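Local coordinates for protein endo-beta-mannanase (Opitutaceae bacterium TAV5, PDB 7BOB) that probably releases mannose units from beta-1,4-linked mannans as a homotrimeric family 5 exo-beta-1,4-mannosidase active in the hindgut of a wood-feeding termite, at residues Trp317-Ile322 / Leu338-Ile343; Thr499-Ala504 / Thr513-Gly518; Ser98-Trp103 / Ala131-Thr136; Val268-Ala273 / Val427-Gly432. All coordinates share one frame; numbering follows the deposited sequence.

Contact 1. Residues Trp317-Ile322 / Leu338-Ile343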
loop_
_atom_site.group_PDB
_atom_site.type_symbol
_atom_site.label_atom_id
_atom_site.label_comp_id
_atom_site.label_asym_id
_atom_site.label_seq_id
_atom_site.Cartn_x
_atom_site.Cartn_y
_atom_site.Cartn_z
ATOM N N TRP A 317 25.855 -13.122 18.668
ATOM C CA TRP A 317 24.495 -13.578 18.965
ATOM C C TRP A 317 24.351 -15.036 18.546
ATOM O O TRP A 317 24.474 -15.345 17.364
ATOM C CB TRP A 317 23.410 -12.747 18.243
ATOM C CG TRP A 317 22.088 -13.144 18.828
ATOM C CD1 TRP A 317 21.399 -14.309 18.599
ATOM C CD2 TRP A 317 21.365 -12.443 19.846
ATOM N NE1 TRP A 317 20.276 -14.363 19.406
ATOM C CE2 TRP A 317 20.230 -13.229 20.176
ATOM C CE3 TRP A 317 21.545 -11.215 20.489
ATOM C CZ2 TRP A 317 19.300 -12.836 21.140
ATOM C CZ3 TRP A 317 20.611 -10.824 21.462
ATOM C CH2 TRP A 317 19.512 -11.634 21.772
ATOM N N CYS A 318 24.047 -15.928 19.488
ATOM C CA CYS A 318 24.063 -15.679 20.926
ATOM C C CYS A 318 24.918 -16.814 21.550
ATOM O O CYS A 318 25.437 -17.682 20.824
ATOM C CB CYS A 318 22.634 -15.645 21.492
ATOM S SG CYS A 318 21.794 -17.229 21.275
ATOM N N PHE A 319 25.084 -16.825 22.874
ATOM C CA PHE A 319 26.144 -17.652 23.446
ATOM C C PHE A 319 25.855 -19.139 23.276
ATOM O O PHE A 319 26.725 -19.896 22.834
ATOM C CB PHE A 319 26.358 -17.319 24.917
ATOM C CG PHE A 319 27.563 -18.016 25.521
ATOM C CD1 PHE A 319 28.818 -17.922 24.912
ATOM C CD2 PHE A 319 27.439 -18.781 26.666
ATOM C CE1 PHE A 319 29.938 -18.575 25.458
ATOM C CE2 PHE A 319 28.539 -19.432 27.233
ATOM C CZ PHE A 319 29.800 -19.331 26.622
ATOM N N LYS A 320 24.645 -19.576 23.627
ATOM C CA LYS A 320 24.269 -20.984 23.672
ATOM C C LYS A 320 23.171 -21.275 22.662
ATOM O O LYS A 320 22.375 -20.394 22.321
ATOM C CB LYS A 320 23.739 -21.386 25.059
ATOM C CG LYS A 320 24.796 -21.401 26.180
ATOM C CD LYS A 320 25.808 -22.513 25.972
ATOM C CE LYS A 320 25.366 -23.814 26.621
ATOM N NZ LYS A 320 25.724 -23.861 28.062
ATOM N N ASP A 321 23.116 -22.527 22.206
ATOM C CA ASP A 321 21.874 -23.024 21.634
ATOM C C ASP A 321 20.794 -23.008 22.722
ATOM O O ASP A 321 21.081 -23.174 23.915
ATOM C CB ASP A 321 22.050 -24.439 21.073
ATOM C CG ASP A 321 22.981 -24.494 19.845
ATOM O OD1 ASP A 321 23.118 -23.487 19.114
ATOM O OD2 ASP A 321 23.595 -25.563 19.627
ATOM N N ILE A 322 19.551 -22.779 22.315
ATOM C CA ILE A 322 18.451 -22.623 23.268
ATOM C C ILE A 322 17.350 -23.604 22.882
ATOM O O ILE A 322 16.513 -23.282 22.030
ATOM C CB ILE A 322 17.941 -21.176 23.275
ATOM C CG1 ILE A 322 19.077 -20.221 23.661
ATOM C CG2 ILE A 322 16.684 -21.019 24.176
ATOM C CD1 ILE A 322 18.747 -18.772 23.423
ATOM N N LEU A 338 21.452 -20.650 17.490
ATOM C CA LEU A 338 22.361 -19.550 17.206
ATOM C C LEU A 338 23.590 -19.558 18.118
ATOM O O LEU A 338 24.368 -18.594 18.105
ATOM C CB LEU A 338 21.607 -18.230 17.332
ATOM C CG LEU A 338 20.345 -18.202 16.441
ATOM C CD1 LEU A 338 19.615 -16.886 16.577
ATOM C CD2 LEU A 338 20.727 -18.469 14.964
ATOM N N GLY A 339 23.759 -20.600 18.930
ATOM C CA GLY A 339 24.825 -20.586 19.921
ATOM C C GLY A 339 26.205 -20.533 19.277
ATOM O O GLY A 339 26.446 -21.111 18.212
ATOM N N LEU A 340 27.107 -19.791 19.917
ATOM C CA LEU A 340 28.523 -19.967 19.640
ATOM C C LEU A 340 28.997 -21.330 20.115
ATOM O O LEU A 340 29.957 -21.889 19.562
ATOM C CB LEU A 340 29.330 -18.851 20.306
ATOM C CG LEU A 340 30.853 -19.045 20.338
ATOM C CD1 LEU A 340 31.496 -18.738 18.959
ATOM C CD2 LEU A 340 31.489 -18.226 21.457
ATOM N N VAL A 341 28.276 -21.906 21.068
ATOM C CA VAL A 341 28.709 -23.052 21.840
ATOM C C VAL A 341 27.586 -24.088 21.871
ATOM O O VAL A 341 26.407 -23.737 21.991
ATOM C CB VAL A 341 29.093 -22.576 23.255
ATOM C CG1 VAL A 341 28.968 -23.677 24.248
ATOM C CG2 VAL A 341 30.493 -21.943 23.244
ATOM N N ASP A 342 27.947 -25.341 21.788
ATOM C CA ASP A 342 26.986 -26.402 21.841
ATOM C C ASP A 342 26.649 -26.786 23.267
ATOM O O ASP A 342 27.106 -26.194 24.215
ATOM C CB ASP A 342 27.456 -27.627 21.067
ATOM C CG ASP A 342 28.623 -28.288 21.679
ATOM O OD1 ASP A 342 29.056 -27.858 22.731
ATOM O OD2 ASP A 342 29.133 -29.248 21.117
ATOM N N ILE A 343 25.897 -27.862 23.385
ATOM C CA ILE A 343 25.429 -28.403 24.637
ATOM C C ILE A 343 26.489 -28.846 25.595
ATOM O O ILE A 343 26.261 -28.857 26.772
ATOM C CB ILE A 343 24.583 -29.631 24.385
ATOM C CG1 ILE A 343 25.443 -30.696 23.709
ATOM C CG2 ILE A 343 23.356 -29.245 23.570
ATOM C CD1 ILE A 343 25.948 -31.757 24.647
HETATM O O HOH W 1 20.179 -20.226 19.985
#
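Residues 317-322 leave strand 311-316, the eighth of the barrel, and residues 338-343 come back to them from further along the loop that leads to helix 352-364. Lys320 and Val341 form a single isolated bridge. The Trp317-Cys318 peptide is cis. A non-proline cis peptide after a tryptophan at this point is a known feature of family 5 barrels, where that tryptophan commonly lines the sugar site, so Trp317 may do so here. The Cys318 N-H bonds to Leu338 O (3.0 Å), meeting the carbonyl from above its plane. Cys318 O in turn receives Leu340 N at 2.8 Å, almost along the C=O axis (162°). Gly339 is tightly placed: its CA lies 3.3 Å from Lys320 C, which leaves no room for a side chain. One water joins Lys320 O to Leu338 N.

Trp317 has CG anti to its backbone N (chi1 -170°), and Leu338 CD1 sits at the edge of the indole, 3.7 Å from Trp317 CD1. Phe319 and Val341 lie side by side and point the same way, with Phe319 CE1 4.1 Å from Val341 CG2. The thrice-bent Lys320 chain crosses Val341 obliquely toward a salt bridge with Asp45. Asp321 OD1 takes the Gly339 N-H (3.0 Å) from above the carboxylate plane. The same oxygen pairs with Lys348, which also bonds to Gly339 O. Asp321 is therefore held by an N-H and a positive charge, which should favour its ionised form.

Contact 2. Residues Thr499-Ala504 / Thr513-Gly518; sequences TPAITA and TCFLRG
This is a small, partly buried van der Waals contact, a phenyl ring against backbone, at the open end of a beta hairpin in the C-terminal domain. Strands 501-505 and 508-512 form the hairpin. Residues 499-501 lead into it and residues 513-515 leave it, so the contact lies where the two arms part. The CA atoms of Pro500 and Thr513 are the nearest pair, at 4.4 Å.

Phe515 carries most of it. Its CG is anti to the carbonyl carbon (chi1 -59°), and the ring reaches for the backbone of the other arm. Ala501 N lies at the ring edge, in plane, 3.8 Å from Phe515 CZ. The Ala501 methyl comes near the same tip, with CB 4.1 Å from CZ. Phe515 CE1 is 3.4 Å from Thr499 O, which approaches obliquely. Separately, at the mouth of the hairpin, the Pro500 and Thr513 side chains cross obliquely, and Pro500 CG meets Thr513 CG2 at 4.2 Å.

Further along, Arg517 O accepts a bond from Asn246 of the second subunit, at a trimer interface. Arg520 of strand 520-525 touches Thr499, Ala501 and Phe515, and Leu540 of strand 539-546 touches Ala501. Cys514 N is hydrogen-bonded to Ser561 on helix 558-564.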
loop_
_atom_site.group_PDB
_atom_site.type_symbol
_atom_site.label_atom_id
_atom_site.label_comp_id
_atom_site.label_asym_id
_atom_site.label_seq_id
_atom_site.Cartn_x
_atom_site.Cartn_y
_atom_site.Cartn_z
ATOM N N THR A 499 12.571 6.115 -21.996
ATOM C CA THR A 499 12.884 4.830 -22.594
ATOM C C THR A 499 14.347 4.483 -22.355
ATOM O O THR A 499 15.168 5.370 -22.106
ATOM C CB THR A 499 12.585 4.874 -24.092
ATOM O OG1 THR A 499 13.338 5.940 -24.694
ATOM C CG2 THR A 499 11.105 5.076 -24.318
ATOM N N PRO A 500 14.706 3.199 -22.437
ATOM C CA PRO A 500 16.066 2.785 -22.050
ATOM C C PRO A 500 17.151 3.477 -22.862
ATOM O O PRO A 500 16.984 3.784 -24.045
ATOM C CB PRO A 500 16.062 1.276 -22.306
ATOM C CG PRO A 500 14.661 0.878 -22.089
ATOM C CD PRO A 500 13.822 2.034 -22.636
ATOM N N ALA A 501 18.271 3.738 -22.204
ATOM C CA ALA A 501 19.445 4.282 -22.861
ATOM C C ALA A 501 20.458 3.156 -22.989
ATOM O O ALA A 501 20.795 2.507 -21.990
ATOM C CB ALA A 501 20.019 5.467 -22.092
ATOM N N ILE A 502 20.910 2.909 -24.216
ATOM C CA ILE A 502 21.880 1.867 -24.523
ATOM C C ILE A 502 23.181 2.549 -24.916
ATOM O O ILE A 502 23.166 3.561 -25.622
ATOM C CB ILE A 502 21.368 0.946 -25.646
ATOM C CG1 ILE A 502 20.011 0.370 -25.257
ATOM C CG2 ILE A 502 22.389 -0.151 -25.968
ATOM C CD1 ILE A 502 19.610 -0.807 -26.082
ATOM N N THR A 503 24.303 2.012 -24.450
ATOM C CA THR A 503 25.568 2.721 -24.567
ATOM C C THR A 503 26.715 1.713 -24.497
ATOM O O THR A 503 26.504 0.499 -24.434
ATOM C CB THR A 503 25.683 3.792 -23.474
ATOM O OG1 THR A 503 26.795 4.652 -23.758
ATOM C CG2 THR A 503 25.883 3.132 -22.096
ATOM N N ALA A 504 27.944 2.234 -24.501
ATOM C CA ALA A 504 29.131 1.386 -24.404
ATOM C C ALA A 504 30.301 2.214 -23.898
ATOM O O ALA A 504 30.578 3.283 -24.449
ATOM C CB ALA A 504 29.489 0.766 -25.763
ATOM N N THR A 513 17.714 1.183 -17.779
ATOM C CA THR A 513 16.263 1.269 -17.872
ATOM C C THR A 513 15.635 2.193 -16.842
ATOM O O THR A 513 14.450 2.490 -16.965
ATOM C CB THR A 513 15.635 -0.120 -17.719
ATOM O OG1 THR A 513 15.874 -0.588 -16.379
ATOM C CG2 THR A 513 16.230 -1.096 -18.732
ATOM N N CYS A 514 16.368 2.655 -15.834
ATOM C CA CYS A 514 15.803 3.498 -14.783
ATOM C C CYS A 514 16.402 4.889 -14.831
ATOM O O CYS A 514 17.591 5.057 -15.141
ATOM C CB CYS A 514 16.035 2.913 -13.389
ATOM S SG CYS A 514 15.434 1.248 -13.178
ATOM N N PHE A 515 15.593 5.872 -14.472
ATOM C CA PHE A 515 15.977 7.267 -14.526
ATOM C C PHE A 515 15.396 7.939 -13.301
ATOM O O PHE A 515 14.345 7.529 -12.797
ATOM C CB PHE A 515 15.492 7.919 -15.844
ATOM C CG PHE A 515 16.045 7.232 -17.067
ATOM C CD1 PHE A 515 15.359 6.182 -17.655
ATOM C CD2 PHE A 515 17.285 7.583 -17.579
ATOM C CE1 PHE A 515 15.889 5.508 -18.748
ATOM C CE2 PHE A 515 17.810 6.920 -18.674
ATOM C CZ PHE A 515 17.102 5.881 -19.261
ATOM N N LEU A 516 16.098 8.943 -12.801
ATOM C CA LEU A 516 15.761 9.454 -11.481
ATOM C C LEU A 516 14.382 10.095 -11.510
ATOM O O LEU A 516 14.074 10.898 -12.397
ATOM C CB LEU A 516 16.813 10.454 -10.997
ATOM C CG LEU A 516 16.883 10.642 -9.475
ATOM C CD1 LEU A 516 17.496 9.413 -8.783
ATOM C CD2 LEU A 516 17.679 11.899 -9.121
ATOM N N ARG A 517 13.551 9.708 -10.540
ATOM C CA ARG A 517 12.155 10.099 -10.450
ATOM C C ARG A 517 11.371 9.671 -11.684
ATOM O O ARG A 517 10.315 10.226 -11.960
ATOM C CB ARG A 517 11.997 11.608 -10.226
ATOM C CG ARG A 517 12.749 12.153 -9.024
ATOM C CD ARG A 517 12.405 13.618 -8.850
ATOM N NE ARG A 517 13.194 14.274 -7.809
ATOM C CZ ARG A 517 12.789 14.407 -6.542
ATOM N NH1 ARG A 517 11.611 13.905 -6.165
ATOM N NH2 ARG A 517 13.557 15.036 -5.647
ATOM N N GLY A 518 11.873 8.690 -12.438
ATOM C CA GLY A 518 11.144 8.220 -13.594
ATOM C C GLY A 518 11.168 9.150 -14.782
ATOM O O GLY A 518 10.432 8.911 -15.748
#

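Contact 3. Residues Ser98-Trp103 / Ala131-Thr136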
loop_
_atom_site.group_PDB
_atom_site.type_symbol
_atom_site.label_atom_id
_atom_site.label_comp_id
_atom_site.label_asym_id
_atom_site.label_seq_id
_atom_site.Cartn_x
_atom_site.Cartn_y
_atom_site.Cartn_z
ATOM N N SER A 98 20.715 -4.488 29.363
ATOM C CA SER A 98 19.803 -3.852 28.416
ATOM C C SER A 98 18.447 -3.723 29.088
ATOM O O SER A 98 17.879 -4.733 29.520
ATOM C CB SER A 98 19.713 -4.667 27.125
ATOM O OG SER A 98 18.930 -4.018 26.135
ATOM N N LEU A 99 17.936 -2.485 29.173
ATOM C CA LEU A 99 16.793 -2.154 30.032
ATOM C C LEU A 99 15.454 -2.415 29.350
ATOM O O LEU A 99 14.630 -3.193 29.851
ATOM C CB LEU A 99 16.869 -0.684 30.473
ATOM C CG LEU A 99 18.179 -0.290 31.178
ATOM C CD1 LEU A 99 18.058 1.036 31.926
ATOM C CD2 LEU A 99 18.664 -1.385 32.131
ATOM N N PHE A 100 15.206 -1.744 28.220
ATOM C CA PHE A 100 13.871 -1.700 27.627
ATOM C C PHE A 100 13.729 -2.883 26.679
ATOM O O PHE A 100 13.971 -2.804 25.476
ATOM C CB PHE A 100 13.632 -0.354 26.953
ATOM C CG PHE A 100 13.294 0.744 27.930
ATOM C CD1 PHE A 100 12.029 0.821 28.499
ATOM C CD2 PHE A 100 14.246 1.677 28.305
ATOM C CE1 PHE A 100 11.719 1.822 29.422
ATOM C CE2 PHE A 100 13.946 2.687 29.221
ATOM C CZ PHE A 100 12.693 2.758 29.787
ATOM N N VAL A 101 13.369 -4.018 27.268
ATOM C CA VAL A 101 13.249 -5.295 26.578
ATOM C C VAL A 101 11.958 -5.936 27.077
ATOM O O VAL A 101 11.897 -6.377 28.228
ATOM C CB VAL A 101 14.446 -6.223 26.857
ATOM C CG1 VAL A 101 14.317 -7.505 26.076
ATOM C CG2 VAL A 101 15.779 -5.533 26.533
ATOM N N GLY A 102 10.928 -5.978 26.232
ATOM C CA GLY A 102 10.978 -5.428 24.890
ATOM C C GLY A 102 11.100 -6.465 23.784
ATOM O O GLY A 102 10.669 -7.613 23.934
ATOM N N TRP A 103 11.699 -6.034 22.678
ATOM C CA TRP A 103 11.881 -6.872 21.497
ATOM C C TRP A 103 12.964 -7.914 21.738
ATOM O O TRP A 103 14.055 -7.576 22.203
ATOM C CB TRP A 103 12.276 -5.979 20.330
ATOM C CG TRP A 103 12.455 -6.654 18.986
ATOM C CD1 TRP A 103 13.582 -7.269 18.520
ATOM C CD2 TRP A 103 11.493 -6.720 17.927
ATOM N NE1 TRP A 103 13.380 -7.728 17.244
ATOM C CE2 TRP A 103 12.106 -7.405 16.851
ATOM C CE3 TRP A 103 10.169 -6.276 17.785
ATOM C CZ2 TRP A 103 11.441 -7.661 15.645
ATOM C CZ3 TRP A 103 9.503 -6.526 16.578
ATOM C CH2 TRP A 103 10.148 -7.210 15.522
ATOM N N ALA A 131 10.360 6.058 32.542
ATOM C CA ALA A 131 11.399 6.817 33.230
ATOM C C ALA A 131 11.656 6.255 34.625
ATOM O O ALA A 131 12.807 6.027 35.015
ATOM C CB ALA A 131 11.005 8.293 33.311
ATOM N N ALA A 132 10.591 6.011 35.388
ATOM C CA ALA A 132 10.775 5.481 36.736
ATOM C C ALA A 132 11.471 4.131 36.693
ATOM O O ALA A 132 12.348 3.850 37.517
ATOM C CB ALA A 132 9.432 5.370 37.445
ATOM N N TYR A 133 11.116 3.295 35.714
ATOM C CA TYR A 133 11.744 1.982 35.588
ATOM C C TYR A 133 13.222 2.106 35.241
ATOM O O TYR A 133 14.054 1.364 35.771
ATOM C CB TYR A 133 11.008 1.159 34.530
ATOM C CG TYR A 133 11.744 -0.067 34.037
ATOM C CD1 TYR A 133 11.954 -1.164 34.869
ATOM C CD2 TYR A 133 12.205 -0.137 32.719
ATOM C CE1 TYR A 133 12.612 -2.305 34.406
ATOM C CE2 TYR A 133 12.871 -1.263 32.242
ATOM C CZ TYR A 133 13.066 -2.345 33.086
ATOM O OH TYR A 133 13.715 -3.464 32.608
ATOM N N ALA A 134 13.568 3.042 34.361
ATOM C CA ALA A 134 14.976 3.236 34.034
ATOM C C ALA A 134 15.758 3.701 35.256
ATOM O O ALA A 134 16.868 3.216 35.520
ATOM C CB ALA A 134 15.124 4.241 32.893
ATOM N N ARG A 135 15.196 4.649 36.009
ATOM C CA ARG A 135 15.866 5.116 37.216
ATOM C C ARG A 135 16.004 3.994 38.240
ATOM O O ARG A 135 17.064 3.848 38.865
ATOM C CB ARG A 135 15.111 6.308 37.805
ATOM C CG ARG A 135 15.772 6.836 39.074
ATOM C CD ARG A 135 15.260 8.213 39.466
ATOM N NE ARG A 135 13.812 8.184 39.657
ATOM C CZ ARG A 135 12.927 8.746 38.832
ATOM N NH1 ARG A 135 13.338 9.401 37.747
ATOM N NH2 ARG A 135 11.622 8.658 39.097
ATOM N N THR A 136 14.978 3.151 38.372
ATOM C CA THR A 136 15.029 2.069 39.351
ATOM C C THR A 136 16.135 1.076 39.033
ATOM O O THR A 136 16.896 0.678 39.921
ATOM C CB THR A 136 13.700 1.339 39.408
ATOM O OG1 THR A 136 12.668 2.258 39.785
ATOM C CG2 THR A 136 13.795 0.206 40.408
#
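Leu99 O is gripped twice at a sharp corner of the chain. It accepts the hydroxyl of Tyr133 and also a weak bond from Val101 N, which closes an inverse gamma turn centred on Phe100. The corner lies in the last part of the 94-101 region, the third strand of the barrel. Tyr133 belongs to helix 124-141, which follows that strand and packs outside it, so the contact joins the two halves of one beta-alpha unit.

Tyr133 has CG anti to its backbone N (chi1 165°), which sends the ring from the helix toward the corner. Its OH lies 2.9 Å from Leu99 O, in the plane of the phenol ring but above the plane of the carbonyl. The edge of the Tyr133 ring also turns to the face of Phe100. This is a T-shaped stack, with centroids 5.6 Å apart and planes at 76°. The closest atoms are Phe100 CE1 and Tyr133 CD2, at 3.9 Å. Ala134 adds its methyl, with CB 4.2 Å from Phe100 CE2. Leu99 CD1 reaches the helix backbone at Ala134 CA, 4.3 Å away.

Trp63 stacks on Tyr133 and meets Phe100 edge-to-face, while Trp174 makes a third edge-to-face pair with Phe100. All four touching residues are buried. The phenol therefore satisfies its hydroxyl on a turn carbonyl, while its ring C-H edge interacts with an aromatic face, and together these fix its rotation.

Contact 4. Residues Val268-Ala273 / Val427-Gly432; sequences VKCARA and VGIVRG
Lys269 and Arg431 both place CG anti to the carbonyl carbon, and they differ farther out. Lys269 (chi1 -72°) stays extended to its tip, whereas Arg431 bends at chi3 (46°). These shapes let two long side chains, one from each segment, span the junction between two domains. Helix 258-272 is an outer helix of the (beta/alpha)8 barrel typical of glycoside hydrolase family 5. Strand 427-431 is an outermost strand of the mixed sheet in the C-terminal domain. The short axes pass 8.2 Å apart and run roughly the same way, 34° from parallel.

In the middle the fit is apolar. Ile429 points at the helix, and its CG1 lies 4.2 Å from Lys269 CB. The next carbon on that branch, CD1, comes 4.2 Å from Cys270 SG. Trp389 of strand 385-389, the next strand of the sheet, touches both Cys270 and Ile429.

Charged tips flank this patch. The end of the Lys269 chain reaches Val427 O, with NZ at 2.8 Å, in the carbonyl plane and on a lone pair. The amine also bonds to His417 of helix 406-422, so it links the barrel to two elements of the other domain. At the other end, Ala273 CB touches Arg431 CD at 4.0 Å. Arg431 NH2 forms a salt bridge with Asp433. Arg431 NH1 lies 2.9 Å from Ala273 O in a nearly straight bond, and this oxygen sits nearly in the guanidinium plane and offers an in-plane lone pair.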
loop_
_atom_site.group_PDB
_atom_site.type_symbol
_atom_site.label_atom_id
_atom_site.label_comp_id
_atom_site.label_asym_id
_atom_site.label_seq_id
_atom_site.Cartn_x
_atom_site.Cartn_y
_atom_site.Cartn_z
ATOM N N VAL A 268 28.384 -0.475 9.542
ATOM C CA VAL A 268 29.296 0.074 10.544
ATOM C C VAL A 268 29.909 1.373 10.040
ATOM O O VAL A 268 29.981 2.367 10.775
ATOM C CB VAL A 268 30.371 -0.968 10.916
ATOM C CG1 VAL A 268 31.461 -0.361 11.839
ATOM C CG2 VAL A 268 29.718 -2.175 11.576
ATOM N N LYS A 269 30.313 1.402 8.765
ATOM C CA LYS A 269 30.868 2.617 8.170
ATOM C C LYS A 269 29.891 3.785 8.269
ATOM O O LYS A 269 30.280 4.907 8.610
ATOM C CB LYS A 269 31.214 2.373 6.695
ATOM C CG LYS A 269 32.422 1.499 6.439
ATOM C CD LYS A 269 32.819 1.493 4.942
ATOM C CE LYS A 269 33.828 0.380 4.673
ATOM N NZ LYS A 269 34.200 0.253 3.228
ATOM N N CYS A 270 28.621 3.559 7.916
ATOM C CA CYS A 270 27.635 4.627 8.067
ATOM C C CYS A 270 27.528 5.095 9.507
ATOM O O CYS A 270 27.591 6.298 9.785
ATOM C CB CYS A 270 26.273 4.181 7.544
ATOM S SG CYS A 270 26.329 3.699 5.799
ATOM N N ALA A 271 27.297 4.167 10.421
ATOM C CA ALA A 271 27.198 4.542 11.827
ATOM C C ALA A 271 28.441 5.307 12.274
ATOM O O ALA A 271 28.339 6.405 12.835
ATOM C CB ALA A 271 26.979 3.299 12.692
ATOM N N ARG A 272 29.627 4.756 11.983
ATOM C CA ARG A 272 30.888 5.364 12.419
ATOM C C ARG A 272 31.003 6.837 12.041
ATOM O O ARG A 272 31.592 7.627 12.788
ATOM C CB ARG A 272 32.074 4.610 11.825
ATOM C CG ARG A 272 33.402 5.015 12.453
ATOM C CD ARG A 272 33.500 4.508 13.898
ATOM N NE ARG A 272 34.637 5.069 14.610
ATOM C CZ ARG A 272 34.678 6.302 15.115
ATOM N NH1 ARG A 272 33.638 7.126 14.979
ATOM N NH2 ARG A 272 35.767 6.714 15.765
ATOM N N ALA A 273 30.455 7.222 10.890
ATOM C CA ALA A 273 30.450 8.617 10.465
ATOM C C ALA A 273 29.693 9.534 11.427
ATOM O O ALA A 273 29.823 10.760 11.320
ATOM C CB ALA A 273 29.835 8.715 9.060
ATOM N N VAL A 427 36.292 2.203 0.206
ATOM C CA VAL A 427 35.118 3.067 0.150
ATOM C C VAL A 427 34.840 3.660 1.527
ATOM O O VAL A 427 34.630 2.925 2.499
ATOM C CB VAL A 427 33.895 2.305 -0.366
ATOM C CG1 VAL A 427 32.734 3.267 -0.534
ATOM C CG2 VAL A 427 34.247 1.582 -1.660
ATOM N N GLY A 428 34.805 4.991 1.593
ATOM C CA GLY A 428 34.335 5.718 2.747
ATOM C C GLY A 428 32.961 6.348 2.531
ATOM O O GLY A 428 32.340 6.245 1.472
ATOM N N ILE A 429 32.495 7.011 3.588
ATOM C CA ILE A 429 31.245 7.760 3.610
ATOM C C ILE A 429 31.590 9.201 3.934
ATOM O O ILE A 429 32.423 9.458 4.806
ATOM C CB ILE A 429 30.264 7.198 4.661
ATOM C CG1 ILE A 429 30.083 5.693 4.472
ATOM C CG2 ILE A 429 28.911 7.947 4.628
ATOM C CD1 ILE A 429 29.273 5.317 3.245
ATOM N N VAL A 430 30.994 10.135 3.213
ATOM C CA VAL A 430 31.164 11.555 3.487
ATOM C C VAL A 430 29.777 12.143 3.707
ATOM O O VAL A 430 28.816 11.765 3.023
ATOM C CB VAL A 430 31.922 12.272 2.342
ATOM C CG1 VAL A 430 31.176 12.125 1.002
ATOM C CG2 VAL A 430 32.127 13.739 2.679
ATOM N N ARG A 431 29.659 13.035 4.681
ATOM C CA ARG A 431 28.356 13.496 5.142
ATOM C C ARG A 431 28.012 14.823 4.481
ATOM O O ARG A 431 28.771 15.790 4.590
ATOM C CB ARG A 431 28.339 13.630 6.665
ATOM C CG ARG A 431 28.379 12.297 7.382
ATOM C CD ARG A 431 28.459 12.456 8.917
ATOM N NE ARG A 431 27.506 13.440 9.420
ATOM C CZ ARG A 431 27.347 13.721 10.712
ATOM N NH1 ARG A 431 28.081 13.094 11.626
ATOM N NH2 ARG A 431 26.462 14.632 11.092
ATOM N N GLY A 432 26.873 14.866 3.795
ATOM C CA GLY A 432 26.406 16.094 3.173
ATOM C C GLY A 432 25.800 17.119 4.113
ATOM O O GLY A 432 25.596 18.266 3.708
#

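How the contacts relate
Contacts 1 and 3 are buried parts of the barrel, on its eighth and third strand units, and their nearest atoms are about 7 Å apart. Contact 1 is chiefly backbone bonding between loops, with a carboxylate added. Contact 3 relies on aromatic rings and one hydroxyl. Contact 4 is partly buried and is the one that joins the barrel to the C-terminal domain; it pairs an apolar middle with charged tips bonded to carbonyls. Contact 2 is also partly buried, lies wholly in that second domain, and rests on a phenyl ring packed against backbone, without bonds. Its centre is about 50 Å from that of contact 3. Along the sequence contact 1 is nested within the loop closed by contact 4.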